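Local coordinates for protein Two-component response regulator (Geobacillus stearothermophilus, PDB 6SWI) that probably binds DNA through the AraC-type double helix-turn-helix domain at its C-terminal end, as a transcriptional regulator of arabinan utilization, at residues S21-T24 against L25-A29; R41-K44 against Q45-I49; I52-L55 against T56-M60; T70-I74 against H75-E79. One frame throughout, in Å; residues are numbered along the deposited sequence.

Contact 1: S21-T24 against L25-A29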
loop_
_atom_site.group_PDB
_atom_site.type_symbol
_atom_site.label_atom_id
_atom_site.label_comp_id
_atom_site.label_asym_id
_atom_site.label_seq_id
_atom_site.Cartn_x
_atom_site.Cartn_y
_atom_site.Cartn_z
ATOM N N SER A 21 4.249 -9.641 -4.223
ATOM C CA SER A 21 2.947 -10.256 -4.027
ATOM C C SER A 21 3.014 -11.510 -3.169
ATOM O O SER A 21 1.961 -12.009 -2.768
ATOM C CB SER A 21 2.273 -10.576 -5.359
ATOM O OG SER A 21 3.108 -11.403 -6.141
ATOM N N ASP A 22 4.207 -12.029 -2.879
ATOM C CA ASP A 22 4.362 -13.179 -2.000
ATOM C C ASP A 22 4.703 -12.782 -0.563
ATOM O O ASP A 22 5.052 -13.647 0.246
ATOM C CB ASP A 22 5.417 -14.141 -2.552
ATOM C CG ASP A 22 6.808 -13.530 -2.590
ATOM O OD1 ASP A 22 6.933 -12.289 -2.517
ATOM O OD2 ASP A 22 7.786 -14.301 -2.689
ATOM N N LEU A 23 4.602 -11.504 -0.218
ATOM C CA LEU A 23 4.925 -11.064 1.135
ATOM C C LEU A 23 3.787 -11.434 2.084
ATOM O O LEU A 23 2.655 -10.965 1.916
ATOM C CB LEU A 23 5.174 -9.559 1.142
ATOM C CG LEU A 23 5.642 -8.973 2.475
ATOM C CD1 LEU A 23 6.984 -9.564 2.883
ATOM C CD2 LEU A 23 5.728 -7.462 2.385
ATOM N N THR A 24 4.078 -12.268 3.084
ATOM C CA THR A 24 3.069 -12.702 4.039
ATOM C C THR A 24 3.629 -12.590 5.449
ATOM O O THR A 24 4.840 -12.502 5.658
ATOM C CB THR A 24 2.673 -14.166 3.841
ATOM O OG1 THR A 24 3.810 -14.990 4.133
ATOM C CG2 THR A 24 2.210 -14.412 2.404
ATOM N N LEU A 25 2.721 -12.620 6.422
ATOM C CA LEU A 25 3.133 -12.622 7.820
ATOM C C LEU A 25 4.109 -13.755 8.089
ATOM O O LEU A 25 5.178 -13.556 8.684
ATOM C CB LEU A 25 1.896 -12.745 8.710
ATOM C CG LEU A 25 2.255 -13.046 10.165
ATOM C CD1 LEU A 25 2.588 -11.779 10.919
ATOM C CD2 LEU A 25 1.182 -13.857 10.874
ATOM N N GLU A 26 3.761 -14.957 7.630
ATOM C CA GLU A 26 4.627 -16.107 7.849
ATOM C C GLU A 26 5.996 -15.897 7.215
ATOM O O GLU A 26 7.016 -16.267 7.796
ATOM C CB GLU A 26 3.957 -17.369 7.305
ATOM C CG GLU A 26 2.818 -17.887 8.172
ATOM C CD GLU A 26 1.472 -17.251 7.850
ATOM O OE1 GLU A 26 0.453 -17.741 8.388
ATOM O OE2 GLU A 26 1.426 -16.272 7.068
ATOM N N SER A 27 6.037 -15.288 6.030
ATOM C CA SER A 27 7.313 -15.075 5.356
ATOM C C SER A 27 8.190 -14.044 6.074
ATOM O O SER A 27 9.423 -14.169 6.073
ATOM C CB SER A 27 7.056 -14.731 3.887
ATOM O OG SER A 27 6.760 -13.358 3.761
ATOM N N VAL A 28 7.584 -13.023 6.684
ATOM C CA VAL A 28 8.356 -12.070 7.476
ATOM C C VAL A 28 8.839 -12.719 8.764
ATOM O O VAL A 28 9.977 -12.502 9.199
ATOM C CB VAL A 28 7.535 -10.796 7.746
ATOM C CG1 VAL A 28 8.276 -9.848 8.679
ATOM C CG2 VAL A 28 7.201 -10.102 6.439
ATOM N N ALA A 29 7.988 -13.538 9.387
ATOM C CA ALA A 29 8.432 -14.282 10.559
ATOM C C ALA A 29 9.637 -15.166 10.237
ATOM O O ALA A 29 10.514 -15.349 11.091
ATOM C CB ALA A 29 7.273 -15.087 11.153
#

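Contact 2: R41-K44 against Q45-I49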
loop_
_atom_site.group_PDB
_atom_site.type_symbol
_atom_site.label_atom_id
_atom_site.label_comp_id
_atom_site.label_asym_id
_atom_site.label_seq_id
_atom_site.Cartn_x
_atom_site.Cartn_y
_atom_site.Cartn_z
ATOM N N ARG A 41 0.899 -11.222 17.027
ATOM C CA ARG A 41 0.420 -10.626 18.264
ATOM C C ARG A 41 1.135 -9.326 18.563
ATOM O O ARG A 41 0.509 -8.359 19.017
ATOM C CB ARG A 41 0.648 -11.583 19.425
ATOM C CG ARG A 41 -0.263 -12.774 19.423
ATOM C CD ARG A 41 -0.061 -13.601 20.687
ATOM N NE ARG A 41 -0.194 -12.750 21.865
ATOM C CZ ARG A 41 0.824 -12.277 22.576
ATOM N NH1 ARG A 41 2.071 -12.597 22.258
ATOM N NH2 ARG A 41 0.591 -11.478 23.605
ATOM N N MET A 42 2.448 -9.280 18.339
ATOM C CA MET A 42 3.192 -8.081 18.700
ATOM C C MET A 42 2.869 -6.929 17.760
ATOM O O MET A 42 2.762 -5.781 18.203
ATOM C CB MET A 42 4.684 -8.364 18.713
ATOM C CG MET A 42 5.046 -9.367 19.781
ATOM S SD MET A 42 4.854 -8.741 21.429
ATOM C CE MET A 42 6.368 -7.818 21.487
ATOM N N ILE A 43 2.694 -7.211 16.463
ATOM C CA ILE A 43 2.263 -6.169 15.537
ATOM C C ILE A 43 0.922 -5.596 15.975
ATOM O O ILE A 43 0.739 -4.376 16.046
ATOM C CB ILE A 43 2.225 -6.716 14.100
ATOM C CG1 ILE A 43 3.650 -6.995 13.616
ATOM C CG2 ILE A 43 1.472 -5.760 13.165
ATOM C CD1 ILE A 43 3.715 -7.658 12.259
ATOM N N LYS A 44 -0.033 -6.470 16.290
ATOM C CA LYS A 44 -1.351 -6.000 16.684
ATOM C C LYS A 44 -1.280 -5.217 17.985
ATOM O O LYS A 44 -1.934 -4.181 18.130
ATOM C CB LYS A 44 -2.307 -7.189 16.798
ATOM C CG LYS A 44 -3.704 -6.844 17.297
ATOM C CD LYS A 44 -4.399 -5.894 16.332
ATOM C CE LYS A 44 -5.909 -5.894 16.525
ATOM N NZ LYS A 44 -6.469 -7.272 16.603
ATOM N N GLN A 45 -0.468 -5.678 18.932
ATOM C CA GLN A 45 -0.404 -5.021 20.228
ATOM C C GLN A 45 0.211 -3.636 20.125
ATOM O O GLN A 45 -0.241 -2.700 20.791
ATOM C CB GLN A 45 0.407 -5.886 21.187
ATOM C CG GLN A 45 0.589 -5.277 22.560
ATOM C CD GLN A 45 1.671 -5.971 23.353
ATOM O OE1 GLN A 45 1.546 -7.145 23.695
ATOM N NE2 GLN A 45 2.746 -5.249 23.647
ATOM N N GLU A 46 1.248 -3.485 19.303
ATOM C CA GLU A 46 1.995 -2.237 19.269
ATOM C C GLU A 46 1.495 -1.268 18.209
ATOM O O GLU A 46 1.492 -0.055 18.435
ATOM C CB GLU A 46 3.478 -2.519 19.072
ATOM C CG GLU A 46 4.042 -3.373 20.188
ATOM C CD GLU A 46 5.548 -3.400 20.221
ATOM O OE1 GLU A 46 6.183 -2.525 19.590
ATOM O OE2 GLU A 46 6.088 -4.309 20.889
ATOM N N LEU A 47 1.067 -1.779 17.064
ATOM C CA LEU A 47 0.557 -0.937 15.994
ATOM C C LEU A 47 -0.961 -0.841 15.979
ATOM O O LEU A 47 -1.502 0.022 15.282
ATOM C CB LEU A 47 1.069 -1.426 14.635
ATOM C CG LEU A 47 2.586 -1.365 14.455
ATOM C CD1 LEU A 47 3.013 -1.975 13.135
ATOM C CD2 LEU A 47 3.056 0.074 14.539
ATOM N N GLY A 48 -1.654 -1.688 16.736
ATOM C CA GLY A 48 -3.101 -1.653 16.805
ATOM C C GLY A 48 -3.807 -2.189 15.589
ATOM O O GLY A 48 -5.039 -2.113 15.525
ATOM N N ILE A 49 -3.062 -2.739 14.635
ATOM C CA ILE A 49 -3.590 -3.191 13.360
ATOM C C ILE A 49 -2.882 -4.500 13.013
ATOM O O ILE A 49 -1.715 -4.695 13.361
ATOM C CB ILE A 49 -3.328 -2.060 12.333
ATOM C CG1 ILE A 49 -3.959 -2.339 10.983
ATOM C CG2 ILE A 49 -1.836 -1.767 12.200
ATOM C CD1 ILE A 49 -3.901 -1.132 10.044
#

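Contact 3: I52-L55 against T56-M60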
loop_
_atom_site.group_PDB
_atom_site.type_symbol
_atom_site.label_atom_id
_atom_site.label_comp_id
_atom_site.label_asym_id
_atom_site.label_seq_id
_atom_site.Cartn_x
_atom_site.Cartn_y
_atom_site.Cartn_z
ATOM N N ILE A 52 -1.929 -7.936 7.903
ATOM C CA ILE A 52 -2.559 -7.795 6.592
ATOM C C ILE A 52 -3.122 -6.391 6.406
ATOM O O ILE A 52 -3.044 -5.813 5.319
ATOM C CB ILE A 52 -3.621 -8.891 6.371
ATOM C CG1 ILE A 52 -4.179 -8.808 4.951
ATOM C CG2 ILE A 52 -4.741 -8.804 7.401
ATOM C CD1 ILE A 52 -3.123 -8.983 3.905
ATOM N N HIS A 53 -3.711 -5.823 7.465
ATOM C CA HIS A 53 -4.262 -4.482 7.321
ATOM C C HIS A 53 -3.151 -3.452 7.164
ATOM O O HIS A 53 -3.279 -2.516 6.372
ATOM C CB HIS A 53 -5.176 -4.151 8.495
ATOM C CG HIS A 53 -6.435 -4.961 8.547
ATOM N ND1 HIS A 53 -7.041 -5.497 7.429
ATOM C CD2 HIS A 53 -7.203 -5.323 9.600
ATOM C CE1 HIS A 53 -8.125 -6.159 7.797
ATOM N NE2 HIS A 53 -8.246 -6.067 9.108
ATOM N N LEU A 54 -2.053 -3.608 7.905
ATOM C CA LEU A 54 -0.912 -2.711 7.754
ATOM C C LEU A 54 -0.345 -2.793 6.342
ATOM O O LEU A 54 -0.105 -1.774 5.683
ATOM C CB LEU A 54 0.155 -3.097 8.775
ATOM C CG LEU A 54 1.517 -2.425 8.635
ATOM C CD1 LEU A 54 1.383 -0.925 8.836
ATOM C CD2 LEU A 54 2.515 -3.018 9.619
ATOM N N LEU A 55 -0.113 -4.008 5.858
ATOM C CA LEU A 55 0.433 -4.183 4.518
ATOM C C LEU A 55 -0.513 -3.609 3.471
ATOM O O LEU A 55 -0.085 -2.926 2.527
ATOM C CB LEU A 55 0.660 -5.672 4.279
ATOM C CG LEU A 55 1.136 -6.099 2.891
ATOM C CD1 LEU A 55 2.429 -5.390 2.507
ATOM C CD2 LEU A 55 1.297 -7.604 2.843
ATOM N N THR A 56 -1.808 -3.883 3.619
ATOM C CA THR A 56 -2.774 -3.364 2.657
ATOM C C THR A 56 -2.799 -1.842 2.670
ATOM O O THR A 56 -2.857 -1.207 1.612
ATOM C CB THR A 56 -4.162 -3.950 2.931
ATOM O OG1 THR A 56 -4.099 -5.380 2.850
ATOM C CG2 THR A 56 -5.197 -3.431 1.936
ATOM N N LYS A 57 -2.745 -1.240 3.858
ATOM C CA LYS A 57 -2.749 0.214 3.939
ATOM C C LYS A 57 -1.543 0.809 3.225
ATOM O O LYS A 57 -1.682 1.771 2.461
ATOM C CB LYS A 57 -2.793 0.669 5.393
ATOM C CG LYS A 57 -2.845 2.177 5.522
ATOM C CD LYS A 57 -3.235 2.589 6.921
ATOM C CE LYS A 57 -2.257 2.032 7.933
ATOM N NZ LYS A 57 -2.644 2.415 9.310
ATOM N N ILE A 58 -0.355 0.241 3.445
ATOM C CA ILE A 58 0.845 0.739 2.776
ATOM C C ILE A 58 0.703 0.607 1.268
ATOM O O ILE A 58 1.040 1.527 0.508
ATOM C CB ILE A 58 2.087 -0.005 3.296
ATOM C CG1 ILE A 58 2.383 0.401 4.734
ATOM C CG2 ILE A 58 3.276 0.254 2.391
ATOM C CD1 ILE A 58 3.352 -0.530 5.442
ATOM N N ARG A 59 0.192 -0.540 0.814
ATOM C CA ARG A 59 0.008 -0.756 -0.616
ATOM C C ARG A 59 -0.970 0.238 -1.222
ATOM O O ARG A 59 -0.721 0.773 -2.307
ATOM C CB ARG A 59 -0.476 -2.180 -0.855
ATOM C CG ARG A 59 0.590 -3.202 -0.596
ATOM C CD ARG A 59 0.040 -4.604 -0.636
ATOM N NE ARG A 59 1.118 -5.557 -0.824
ATOM C CZ ARG A 59 1.000 -6.873 -0.721
ATOM N NH1 ARG A 59 -0.157 -7.420 -0.386
ATOM N NH2 ARG A 59 2.059 -7.634 -0.951
ATOM N N MET A 60 -2.102 0.471 -0.558
ATOM C CA MET A 60 -3.116 1.339 -1.147
ATOM C C MET A 60 -2.666 2.792 -1.140
ATOM O O MET A 60 -2.978 3.547 -2.072
ATOM C CB MET A 60 -4.452 1.146 -0.425
ATOM C CG MET A 60 -5.039 -0.267 -0.571
ATOM S SD MET A 60 -5.310 -0.779 -2.293
ATOM C CE MET A 60 -3.986 -1.943 -2.544
HETATM O O HOH W 1 -6.805 -6.091 4.135
#

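Contact 4: T70-I74 against H75-E79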
loop_
_atom_site.group_PDB
_atom_site.type_symbol
_atom_site.label_atom_id
_atom_site.label_comp_id
_atom_site.label_asym_id
_atom_site.label_seq_id
_atom_site.Cartn_x
_atom_site.Cartn_y
_atom_site.Cartn_z
ATOM N N THR A 70 1.566 9.695 -11.712
ATOM C CA THR A 70 1.947 9.063 -12.963
ATOM C C THR A 70 0.687 8.859 -13.781
ATOM O O THR A 70 -0.436 8.952 -13.276
ATOM C CB THR A 70 2.584 7.671 -12.789
ATOM O OG1 THR A 70 1.557 6.693 -12.561
ATOM C CG2 THR A 70 3.609 7.634 -11.668
ATOM N N GLU A 71 0.890 8.539 -15.056
ATOM C CA GLU A 71 -0.192 8.141 -15.941
ATOM C C GLU A 71 -0.171 6.640 -16.202
ATOM O O GLU A 71 -0.700 6.179 -17.216
ATOM C CB GLU A 71 -0.174 8.970 -17.229
ATOM C CG GLU A 71 -0.418 10.453 -16.945
ATOM C CD GLU A 71 -0.260 11.353 -18.153
ATOM O OE1 GLU A 71 0.367 10.933 -19.147
ATOM O OE2 GLU A 71 -0.766 12.498 -18.097
ATOM N N LEU A 72 0.412 5.871 -15.287
ATOM C CA LEU A 72 0.482 4.430 -15.461
ATOM C C LEU A 72 -0.921 3.838 -15.530
ATOM O O LEU A 72 -1.813 4.263 -14.783
ATOM C CB LEU A 72 1.165 3.789 -14.256
ATOM C CG LEU A 72 2.672 3.971 -14.126
ATOM C CD1 LEU A 72 3.110 3.576 -12.734
ATOM C CD2 LEU A 72 3.404 3.156 -15.172
ATOM N N PRO A 73 -1.136 2.830 -16.369
ATOM C CA PRO A 73 -2.415 2.116 -16.340
ATOM C C PRO A 73 -2.595 1.397 -15.014
ATOM O O PRO A 73 -1.624 1.032 -14.339
ATOM C CB PRO A 73 -2.282 1.118 -17.494
ATOM C CG PRO A 73 -1.328 1.786 -18.433
ATOM C CD PRO A 73 -0.335 2.478 -17.555
ATOM N N ILE A 74 -3.858 1.176 -14.657
ATOM C CA ILE A 74 -4.181 0.564 -13.368
ATOM C C ILE A 74 -3.475 -0.769 -13.180
ATOM O O ILE A 74 -3.014 -1.088 -12.082
ATOM C CB ILE A 74 -5.705 0.395 -13.209
ATOM C CG1 ILE A 74 -6.447 1.713 -13.389
ATOM C CG2 ILE A 74 -6.034 -0.280 -11.882
ATOM C CD1 ILE A 74 -5.882 2.815 -12.633
ATOM N N HIS A 75 -3.418 -1.592 -14.226
ATOM C CA HIS A 75 -2.850 -2.925 -14.033
ATOM C C HIS A 75 -1.368 -2.862 -13.679
ATOM O O HIS A 75 -0.855 -3.744 -12.972
ATOM C CB HIS A 75 -3.098 -3.799 -15.262
ATOM C CG HIS A 75 -2.200 -3.485 -16.416
ATOM N ND1 HIS A 75 -2.466 -2.472 -17.309
ATOM C CD2 HIS A 75 -1.037 -4.048 -16.820
ATOM C CE1 HIS A 75 -1.508 -2.426 -18.217
ATOM N NE2 HIS A 75 -0.627 -3.368 -17.940
ATOM N N GLU A 76 -0.662 -1.833 -14.151
ATOM C CA GLU A 76 0.734 -1.678 -13.756
ATOM C C GLU A 76 0.836 -1.241 -12.308
ATOM O O GLU A 76 1.703 -1.724 -11.567
ATOM C CB GLU A 76 1.444 -0.679 -14.663
ATOM C CG GLU A 76 1.811 -1.228 -16.012
ATOM C CD GLU A 76 2.758 -0.309 -16.778
ATOM O OE1 GLU A 76 3.903 -0.120 -16.311
ATOM O OE2 GLU A 76 2.356 0.237 -17.835
ATOM N N ILE A 77 -0.040 -0.329 -11.889
ATOM C CA ILE A 77 -0.053 0.111 -10.501
ATOM C C ILE A 77 -0.354 -1.062 -9.581
ATOM O O ILE A 77 0.280 -1.224 -8.533
ATOM C CB ILE A 77 -1.039 1.275 -10.324
ATOM C CG1 ILE A 77 -0.497 2.493 -11.082
ATOM C CG2 ILE A 77 -1.243 1.573 -8.836
ATOM C CD1 ILE A 77 -1.437 3.667 -11.154
ATOM N N ALA A 78 -1.307 -1.914 -9.973
ATOM C CA ALA A 78 -1.637 -3.084 -9.171
ATOM C C ALA A 78 -0.402 -3.929 -8.914
ATOM O O ALA A 78 -0.136 -4.338 -7.773
ATOM C CB ALA A 78 -2.715 -3.907 -9.873
ATOM N N GLU A 79 0.359 -4.217 -9.974
ATOM C CA GLU A 79 1.542 -5.056 -9.835
ATOM C C GLU A 79 2.584 -4.395 -8.944
ATOM O O GLU A 79 3.252 -5.072 -8.152
ATOM C CB GLU A 79 2.119 -5.354 -11.215
ATOM C CG GLU A 79 3.267 -6.364 -11.199
ATOM C CD GLU A 79 4.634 -5.773 -10.846
ATOM O OE1 GLU A 79 4.879 -4.581 -11.128
ATOM O OE2 GLU A 79 5.473 -6.523 -10.290
#

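Contact 1: S21-T24 against L25-A29
T24 and S27 meet because the first torsions of both residues fold the hydroxyls back over their own backbone: OG1 of T24 (chi1 65°) and OG of S27 (chi1 83°) each sit between the backbone N and the carbonyl carbon. T24 holds the N-cap position of helix 25-32, and its OG1 takes the N-H of S27, with T24 OG1 2.9 Å from S27 N. That N-H lies in the first turn of the helix, and the T24 side chain is what caps it.

The carbonyl of the same threonine is gripped twice from the helix side. V28 N donates to T24 O at 3.0 Å, approaching nearly along the C=O axis. S27 OG comes to T24 O from the flank at 2.8 Å, with a C=O...O angle of 122° and a tilt out of the carbonyl plane. S27 therefore uses its backbone N toward the threonine side chain and its side chain toward the threonine backbone, which ties the incoming loop to the first turn at two points.

Beside the cap lies an apolar contact. CD1 of L23 reaches CG2 of V28 at 3.6 Å, the two side chains crossing at a slant, and the same CD1 runs 3.9 Å from S27 OG. T24 O is also flanked by V28 CG2 at 3.5 Å, a methyl beside an acceptor already taken up.

Y13 of helix 5-17 lies against both L23 and V28. L55 of helix 51-69 touches L23 and F51 touches V28, while L25 turns to L39 of helix 36-47, so this N-terminus is wedged among three helices.

Contact 2: R41-K44 against Q45-I49
I43 O receives the shortest of the backbone bonds here, from L47 N at 2.8 Å with an N-H...O angle of 155°. One residue earlier the same step is made by E46 N onto M42 O, and one later by G48 N onto K44 O, where the angle of 128° leaves the bond weak. The helix is ending: G48 has a positive phi and turns the chain out of helical geometry.

M42 and E46 lie alongside one another and point the same way. The methionine chain bends at chi2 and chi3 and brings its methyl CE to E46 OE2 at 3.6 Å. That carboxylate oxygen has a stronger partner in S4, whose OG is hydrogen-bonded to it, and V7 of helix 5-17 packs on both side chains.

Helix 36-47 lies within the helix-turn-helix domain of this regulator, and the contact forms its C-terminal end. On its inner side I43 CG2 meets L47 CD1 at 4.1 Å across an oblique crossing, beside F51 and L54 of helix 51-69.

I49, after G48, folds back on the last turn. I49 O comes within 3.4 Å of I43 CG2, and K44 CA points a C-H at that same oxygen, 3.6 Å from K44 CA to I49 O. The K44 side chain leaves with CG opposite the backbone N (chi1 176°), then bends at chi2, which lays its CD 3.8 Å from I49 N, over the backbone of the turn.

Contact 3: I52-L55 against T56-M60
L55 lies under the guanidinium of R59, one turn further along helix 51-69, its methyl CD2 3.5 Å from R59 NH1 and over one face of the flat group, displaced toward the rim. The other methyl, CD1, stands 3.6 Å from R59 NE. The two side chains cross at a slant; the arginine is extended from CG to NE, with its CG opposite the carbonyl carbon (chi1 -71°), and so passes close over the leucine branches. Its NE donates to F18 O, outside the two segments, which would help to set its rotation.

On another side of the helix, I52 O accepts two bonds from one residue. T56 OG1 donates at 2.7 Å to I52 O, and T56 N at 2.9 Å to the same atom, from opposite faces of the carbonyl plane. The hydroxyl can reach back because OG1 sits beside its own backbone N (chi1 -59°). T56 OG1 in turn accepts from a water 3.1 Å away, and this water lies in the plane of the H53 ring at its edge and forms a weak bond to H53 ND1.

On a further side of the helix L54 and I58 run side by side, and their CD1 atoms come to 3.9 Å; I14 of helix 5-17 packs onto both.

This is helix 51-69, the longest helix of the helix-turn-helix domain. Chemically, apolar methyls cover one face of a charged group whose NE is bonded to F18 O and whose NH2 is likewise satisfied by a partner outside the two segments, consistent with a buried arginine.

Contact 4: T70-I74 against H75-E79
T70, the first residue to leave helix 51-69, lies near I77, with its OG1 4.5 Å from I77 CD1. The same oxygen accepts from L72 N at 3.1 Å, closing an ST turn, and is also hydrogen-bonded to L66 O of the helix just ended. The turn leads into helix 74-80 of the helix-turn-helix domain.

L72 CB points toward that helix and packs on I77 CG1 at 3.8 Å, the two side chains crossing at a slant. Its CD2 touches E76 OE1 at 3.5 Å, where leucine and glutamate stand at about a right angle. The carbonyl of L72 is taken by NH2 of R105 from helix 101-108, which holds the loop against the last helix of the fold.

P73 is the N-cap residue; its carbonyl accepts I77 N as the first helical bond, with P73 O 3.2 Å from I77 N and the donor in the carbonyl plane, and E76 N adds a weak bond to the same oxygen. The proline ring lies alongside the E76 side chain, pointing the same way, with P73 CD 3.5 Å from E76 OE2.

I74 opens the helix, its carbonyl taking A78 N at 2.8 Å, while its side chain faces L67, F89 and P101, at the junction of helices 51-69, 86-97 and 101-108.

The H75 ring is swung back over its own backbone (chi1 76°), which puts its ND1 3.6 Å from P73 CB.

Overall arrangement
The four contacts follow one another along the chain, and contact 3, on helix 51-69 with its centre about 5 Å from the centre of the chain, sits between the others. It touches contact 1, where L55 CD2 lies 3.7 Å from L23 O, and contact 2, where L47 CD1 lies 3.7 Å from L54 CD2. Contacts 1 and 2, on the successive helices 25-32 and 36-47, come within about 4 Å at their nearest atoms without touching. Contact 4 leads into helix 74-80, its centre about 31 Å from that of contact 2, on the opposite side of the chain's centre, and about 17 Å from that of contact 3.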